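Local coordinates for protein FmtA (Staphylococcus aureus, PDB 5ZH8) that hydrolyses the ester bonds that hold D-alanine on wall teichoic and lipoteichoic acids of the cell envelope, influencing methicillin resistance, autolysis and cell wall structure, at residues S175-Y180 with D213-V218; K78-L83 with M102-G107. All blocks are in the same frame, centred on the assembly; numbering follows the deposited sequence.

Overall arrangement
The two contacts illustrate how the alpha/beta architecture of the serine beta-lactamase and penicillin-binding protein family is held together at separate places. They lie on opposite sides of the chain's centre, their own centres about 36 Å apart and their nearest atoms about 25 Å apart. Interaction 2 comes first along the chain and closes before interaction 1 opens: there, helix 74-85 packs on strand 99-106 of the large antiparallel sheet. Interaction 1 belongs to the helical part, where the loop after helix 167-171 meets residues 213-218 of helix 213-227. One thus joins helix to sheet, the other loop to helix next to what is probably the counterpart of the family's second active-site motif.

Interaction 1: residues S175-Y180 with D213-V218; sequences SGLYKY and DGNYLV
A single hydrogen bond anchors the polar end of this loop-to-helix contact. Ser175 OG, set between its backbone N and carbonyl carbon (chi1 60°), donates to Asn215 OD1 at 2.6 Å, lying in the carbonyl plane on a lone pair. The same hydroxyl receives a weak, nearly straight bond from Leu177 N, so it links the loop's turn to the helix. On the amide's other branch, Asn215 ND2 bonds His173 ND1, which fixes the rotation of the group.

The aromatic part is a CH-pi contact. Leu217 CD1 sits over the centre of one face of the Tyr180 ring, 3.7 Å from its centroid and 10° off the normal. Tyr180 CB meanwhile packs on the helix backbone, 3.7 Å from Gly214 N, and the ring's hydroxyl bonds Gln281. More loosely, Leu177 CD1 approaches Val218 CG2 at 4.5 Å.

Asp213 pairs with Lys130 of helix 129-142; the sequence is consistent with the family's second active-site motif, and Lys130 is probably its SxxK lysine. Leu170 of helix 167-171 packs on side chains of both segments, while Ile196 of helix 189-199 packs on Leu177 and Tyr180.

Interaction 2: residues K78-L83 with M102-G107; sequences KIDKYL and MSKGYG
Asp80 reaches from helix 74-85 toward the sheet, and its side chain can be followed atom by atom. With CG anti to the backbone N (chi1 177°), CB touches two strand side chains, lying 3.7 Å from Tyr106 OH and 3.9 Å from the methyl carbon Met102 CE. Beyond it, CG turns the carboxylate so that OD1 takes both strand donors. Tyr106 OH donates a hydrogen bond to Asp80 OD1 over 2.6 Å, on the anti lone pair, away from OD2; the carboxylate and ring planes stand 38° apart. Lys104 NZ, at the tip of a fully extended chain, reaches Asp80 OD1 at 2.7 Å from above the carboxylate plane, making the salt bridge. OD2 is more distant from the ammonium group, 3.8 Å from Lys104 NZ. Gln84 NE2, one helical turn on, adds a weak bond to OD1.

Apolar contacts flank this polar centre. Leu83 crosses Tyr106 at about a right angle, its CB making a CH-pi contact over one face of the ring, offset toward the rim, and its CD1 3.5 Å from Tyr106 CE1. Toward the other end, Ile79 CG2 meets Met102 SD at 4.1 Å as the two side chains pass in opposite directions.

Met102, Lys104 and Tyr106 alternate along the strand and so present one face to the helix; over 78-83 and 102-106 the axes run at 13°, nearly parallel, with a closest approach of 10.6 Å. Helix 371-382 packs beside Ile79, in keeping with the family fold, where the terminal helices cover one face of the sheet.

The chemistry implies a buried but well-compensated carboxylate: one oxygen gripped by a hydroxyl and an ammonium group should favour the ionised form of Asp80, and the shared acceptor ties two strand residues to one helix position.

Interaction 1: residues S175-Y180 with D213-V218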
loop_
_atom_site.group_PDB
_atom_site.type_symbol
_atom_site.label_atom_id
_atom_site.label_comp_id
_atom_site.label_asym_id
_atom_site.label_seq_id
_atom_site.Cartn_x
_atom_site.Cartn_y
_atom_site.Cartn_z
ATOM N N SER A 175 -22.288 -5.063 10.316
ATOM C CA SER A 175 -23.050 -6.306 10.375
ATOM C C SER A 175 -22.512 -7.286 11.414
ATOM O O SER A 175 -23.260 -8.098 11.957
ATOM C CB SER A 175 -23.046 -6.969 9.001
ATOM O OG SER A 175 -21.726 -7.262 8.583
ATOM N N GLY A 176 -21.212 -7.214 11.679
ATOM C CA GLY A 176 -20.554 -8.153 12.583
ATOM C C GLY A 176 -20.038 -9.390 11.875
ATOM O O GLY A 176 -19.568 -10.325 12.522
ATOM N N LEU A 177 -20.110 -9.394 10.547
ATOM C CA LEU A 177 -19.575 -10.490 9.753
ATOM C C LEU A 177 -18.051 -10.414 9.770
ATOM O O LEU A 177 -17.476 -9.320 9.706
ATOM C CB LEU A 177 -20.080 -10.408 8.306
ATOM C CG LEU A 177 -21.546 -10.733 8.006
ATOM C CD1 LEU A 177 -21.914 -10.205 6.628
ATOM C CD2 LEU A 177 -21.832 -12.220 8.103
ATOM N N TYR A 178 -17.401 -11.574 9.861
ATOM C CA TYR A 178 -15.950 -11.656 9.726
ATOM C C TYR A 178 -15.528 -11.065 8.386
ATOM O O TYR A 178 -16.280 -11.120 7.412
ATOM C CB TYR A 178 -15.468 -13.109 9.822
ATOM C CG TYR A 178 -15.448 -13.669 11.229
ATOM C CD1 TYR A 178 -14.429 -13.335 12.114
ATOM C CD2 TYR A 178 -16.436 -14.543 11.669
ATOM C CE1 TYR A 178 -14.401 -13.846 13.400
ATOM C CE2 TYR A 178 -16.419 -15.055 12.956
ATOM C CZ TYR A 178 -15.399 -14.702 13.817
ATOM O OH TYR A 178 -15.368 -15.204 15.094
ATOM N N LYS A 179 -14.324 -10.496 8.341
ATOM C CA LYS A 179 -13.821 -9.883 7.114
ATOM C C LYS A 179 -13.714 -10.932 6.012
ATOM O O LYS A 179 -13.296 -12.059 6.267
ATOM C CB LYS A 179 -12.469 -9.210 7.351
ATOM C CG LYS A 179 -12.344 -7.835 6.709
ATOM C CD LYS A 179 -10.992 -7.198 7.006
ATOM C CE LYS A 179 -10.740 -5.995 6.108
ATOM N NZ LYS A 179 -9.431 -5.336 6.386
ATOM N N TYR A 180 -14.100 -10.550 4.794
ATOM C CA TYR A 180 -14.179 -11.468 3.675
ATOM C C TYR A 180 -12.776 -11.907 3.329
ATOM O O TYR A 180 -11.904 -11.088 3.040
ATOM C CB TYR A 180 -14.805 -10.823 2.445
ATOM C CG TYR A 180 -14.887 -11.747 1.243
ATOM C CD1 TYR A 180 -15.668 -12.891 1.282
ATOM C CD2 TYR A 180 -14.196 -11.469 0.065
ATOM C CE1 TYR A 180 -15.763 -13.738 0.187
ATOM C CE2 TYR A 180 -14.287 -12.307 -1.034
ATOM C CZ TYR A 180 -15.071 -13.442 -0.970
ATOM O OH TYR A 180 -15.153 -14.275 -2.060
ATOM N N ASP A 213 -15.583 -5.790 2.388
ATOM C CA ASP A 213 -16.095 -6.031 1.037
ATOM C C ASP A 213 -17.263 -7.002 1.075
ATOM O O ASP A 213 -18.218 -6.851 0.319
ATOM C CB ASP A 213 -15.004 -6.612 0.129
ATOM C CG ASP A 213 -13.933 -5.613 -0.221
ATOM O OD1 ASP A 213 -14.123 -4.409 0.032
ATOM O OD2 ASP A 213 -12.889 -6.038 -0.761
ATOM N N GLY A 214 -17.166 -7.999 1.955
ATOM C CA GLY A 214 -18.194 -9.023 2.115
ATOM C C GLY A 214 -19.603 -8.491 2.277
ATOM O O GLY A 214 -20.541 -9.062 1.730
ATOM N N ASN A 215 -19.754 -7.395 3.022
ATOM C CA ASN A 215 -21.067 -6.793 3.213
ATOM C C ASN A 215 -21.716 -6.519 1.864
ATOM O O ASN A 215 -22.853 -6.913 1.628
ATOM C CB ASN A 215 -20.976 -5.481 3.994
ATOM C CG ASN A 215 -20.704 -5.682 5.474
ATOM O OD1 ASN A 215 -21.298 -6.543 6.140
ATOM N ND2 ASN A 215 -19.807 -4.856 6.006
ATOM N N TYR A 216 -20.989 -5.848 0.976
ATOM C CA TYR A 216 -21.549 -5.476 -0.321
ATOM C C TYR A 216 -21.611 -6.636 -1.317
ATOM O O TYR A 216 -22.343 -6.556 -2.305
ATOM C CB TYR A 216 -20.834 -4.249 -0.901
ATOM C CG TYR A 216 -21.394 -2.964 -0.327
ATOM C CD1 TYR A 216 -21.285 -2.683 1.033
ATOM C CD2 TYR A 216 -22.068 -2.049 -1.129
ATOM C CE1 TYR A 216 -21.804 -1.519 1.566
ATOM C CE2 TYR A 216 -22.593 -0.883 -0.602
ATOM C CZ TYR A 216 -22.465 -0.625 0.746
ATOM O OH TYR A 216 -22.992 0.529 1.282
ATOM N N LEU A 217 -20.872 -7.714 -1.055
ATOM C CA LEU A 217 -21.057 -8.962 -1.811
ATOM C C LEU A 217 -22.400 -9.619 -1.464
ATOM O O LEU A 217 -23.094 -10.111 -2.350
ATOM C CB LEU A 217 -19.905 -9.944 -1.569
ATOM C CG LEU A 217 -18.524 -9.492 -2.043
ATOM C CD1 LEU A 217 -17.473 -10.507 -1.629
ATOM C CD2 LEU A 217 -18.497 -9.275 -3.550
ATOM N N VAL A 218 -22.759 -9.614 -0.179
ATOM C CA VAL A 218 -24.070 -10.097 0.274
ATOM C C VAL A 218 -25.207 -9.243 -0.285
ATOM O O VAL A 218 -26.256 -9.769 -0.671
ATOM C CB VAL A 218 -24.184 -10.064 1.822
ATOM C CG1 VAL A 218 -25.621 -10.311 2.276
ATOM C CG2 VAL A 218 -23.220 -11.060 2.451
#

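Interaction 2: residues K78-L83 with M102-G107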
loop_
_atom_site.group_PDB
_atom_site.type_symbol
_atom_site.label_atom_id
_atom_site.label_comp_id
_atom_site.label_asym_id
_atom_site.label_seq_id
_atom_site.Cartn_x
_atom_site.Cartn_y
_atom_site.Cartn_z
ATOM N N LYS A 78 -1.954 24.316 -13.426
ATOM C CA LYS A 78 -1.323 24.024 -12.145
ATOM C C LYS A 78 -1.469 22.542 -11.818
ATOM O O LYS A 78 -0.547 21.921 -11.310
ATOM C CB LYS A 78 -1.974 24.874 -11.049
ATOM C CG LYS A 78 -1.042 25.371 -9.956
ATOM C CD LYS A 78 -1.823 26.187 -8.922
ATOM C CE LYS A 78 -1.193 27.548 -8.568
ATOM N NZ LYS A 78 -0.169 27.525 -7.485
ATOM N N ILE A 79 -2.642 21.988 -12.108
ATOM C CA ILE A 79 -2.938 20.579 -11.843
ATOM C C ILE A 79 -2.068 19.698 -12.739
ATOM O O ILE A 79 -1.392 18.792 -12.259
ATOM C CB ILE A 79 -4.435 20.255 -12.085
ATOM C CG1 ILE A 79 -5.313 20.959 -11.042
ATOM C CG2 ILE A 79 -4.682 18.754 -12.035
ATOM C CD1 ILE A 79 -6.775 21.084 -11.434
ATOM N N ASP A 80 -2.095 19.976 -14.035
ATOM C CA ASP A 80 -1.308 19.236 -14.995
ATOM C C ASP A 80 0.166 19.255 -14.614
ATOM O O ASP A 80 0.842 18.219 -14.604
ATOM C CB ASP A 80 -1.495 19.835 -16.393
ATOM C CG ASP A 80 -0.643 19.156 -17.436
ATOM O OD1 ASP A 80 -0.932 17.989 -17.800
ATOM O OD2 ASP A 80 0.329 19.791 -17.874
ATOM N N LYS A 81 0.652 20.446 -14.292
ATOM C CA LYS A 81 2.048 20.624 -13.927
ATOM C C LYS A 81 2.392 19.810 -12.692
ATOM O O LYS A 81 3.459 19.210 -12.604
ATOM C CB LYS A 81 2.335 22.102 -13.681
ATOM C CG LYS A 81 3.798 22.416 -13.490
ATOM C CD LYS A 81 4.033 23.911 -13.583
ATOM C CE LYS A 81 5.507 24.229 -13.785
ATOM N NZ LYS A 81 6.038 23.797 -15.118
ATOM N N TYR A 82 1.480 19.798 -11.733
ATOM C CA TYR A 82 1.662 19.019 -10.518
ATOM C C TYR A 82 1.702 17.535 -10.843
ATOM O O TYR A 82 2.608 16.834 -10.401
ATOM C CB TYR A 82 0.563 19.308 -9.496
ATOM C CG TYR A 82 0.433 18.212 -8.488
ATOM C CD1 TYR A 82 1.479 17.915 -7.637
ATOM C CD2 TYR A 82 -0.722 17.448 -8.410
ATOM C CE1 TYR A 82 1.388 16.891 -6.723
ATOM C CE2 TYR A 82 -0.838 16.419 -7.488
ATOM C CZ TYR A 82 0.223 16.139 -6.656
ATOM O OH TYR A 82 0.108 15.121 -5.746
ATOM N N LEU A 83 0.734 17.060 -11.619
ATOM C CA LEU A 83 0.663 15.638 -11.979
ATOM C C LEU A 83 1.884 15.175 -12.758
ATOM O O LEU A 83 2.365 14.062 -12.543
ATOM C CB LEU A 83 -0.603 15.334 -12.779
ATOM C CG LEU A 83 -1.917 15.458 -12.009
ATOM C CD1 LEU A 83 -3.076 15.138 -12.935
ATOM C CD2 LEU A 83 -1.932 14.553 -10.787
ATOM N N MET A 102 -11.359 18.924 -17.876
ATOM C CA MET A 102 -10.058 18.279 -17.951
ATOM C C MET A 102 -10.206 16.767 -18.013
ATOM O O MET A 102 -10.967 16.182 -17.249
ATOM C CB MET A 102 -9.181 18.667 -16.756
ATOM C CG MET A 102 -7.731 18.209 -16.886
ATOM S SD MET A 102 -6.651 18.897 -15.630
ATOM C CE MET A 102 -5.072 18.273 -16.202
ATOM N N SER A 103 -9.459 16.150 -18.922
ATOM C CA SER A 103 -9.425 14.703 -19.079
ATOM C C SER A 103 -8.092 14.359 -19.709
ATOM O O SER A 103 -7.846 14.717 -20.862
ATOM C CB SER A 103 -10.571 14.224 -19.973
ATOM O OG SER A 103 -10.590 12.812 -20.070
ATOM N N LYS A 104 -7.223 13.690 -18.955
ATOM C CA LYS A 104 -5.858 13.451 -19.419
ATOM C C LYS A 104 -5.213 12.250 -18.739
ATOM O O LYS A 104 -5.389 12.029 -17.542
ATOM C CB LYS A 104 -5.006 14.707 -19.188
ATOM C CG LYS A 104 -3.630 14.647 -19.818
ATOM C CD LYS A 104 -2.941 16.004 -19.775
ATOM C CE LYS A 104 -1.587 15.951 -20.474
ATOM N NZ LYS A 104 -0.830 17.233 -20.365
ATOM N N GLY A 105 -4.467 11.480 -19.527
ATOM C CA GLY A 105 -3.727 10.321 -19.038
ATOM C C GLY A 105 -2.251 10.643 -18.889
ATOM O O GLY A 105 -1.703 11.440 -19.651
ATOM N N TYR A 106 -1.617 10.022 -17.898
ATOM C CA TYR A 106 -0.204 10.226 -17.613
ATOM C C TYR A 106 0.478 8.869 -17.413
ATOM O O TYR A 106 -0.080 7.966 -16.781
ATOM C CB TYR A 106 -0.038 11.061 -16.347
ATOM C CG TYR A 106 -0.660 12.444 -16.380
ATOM C CD1 TYR A 106 -2.015 12.626 -16.117
ATOM C CD2 TYR A 106 0.118 13.579 -16.634
ATOM C CE1 TYR A 106 -2.582 13.896 -16.129
ATOM C CE2 TYR A 106 -0.441 14.852 -16.649
ATOM C CZ TYR A 106 -1.784 15.007 -16.389
ATOM O OH TYR A 106 -2.340 16.255 -16.387
ATOM N N GLY A 107 1.696 8.727 -17.927
ATOM C CA GLY A 107 2.426 7.465 -17.807
ATOM C C GLY A 107 1.768 6.321 -18.570
ATOM O O GLY A 107 1.081 6.546 -19.568
#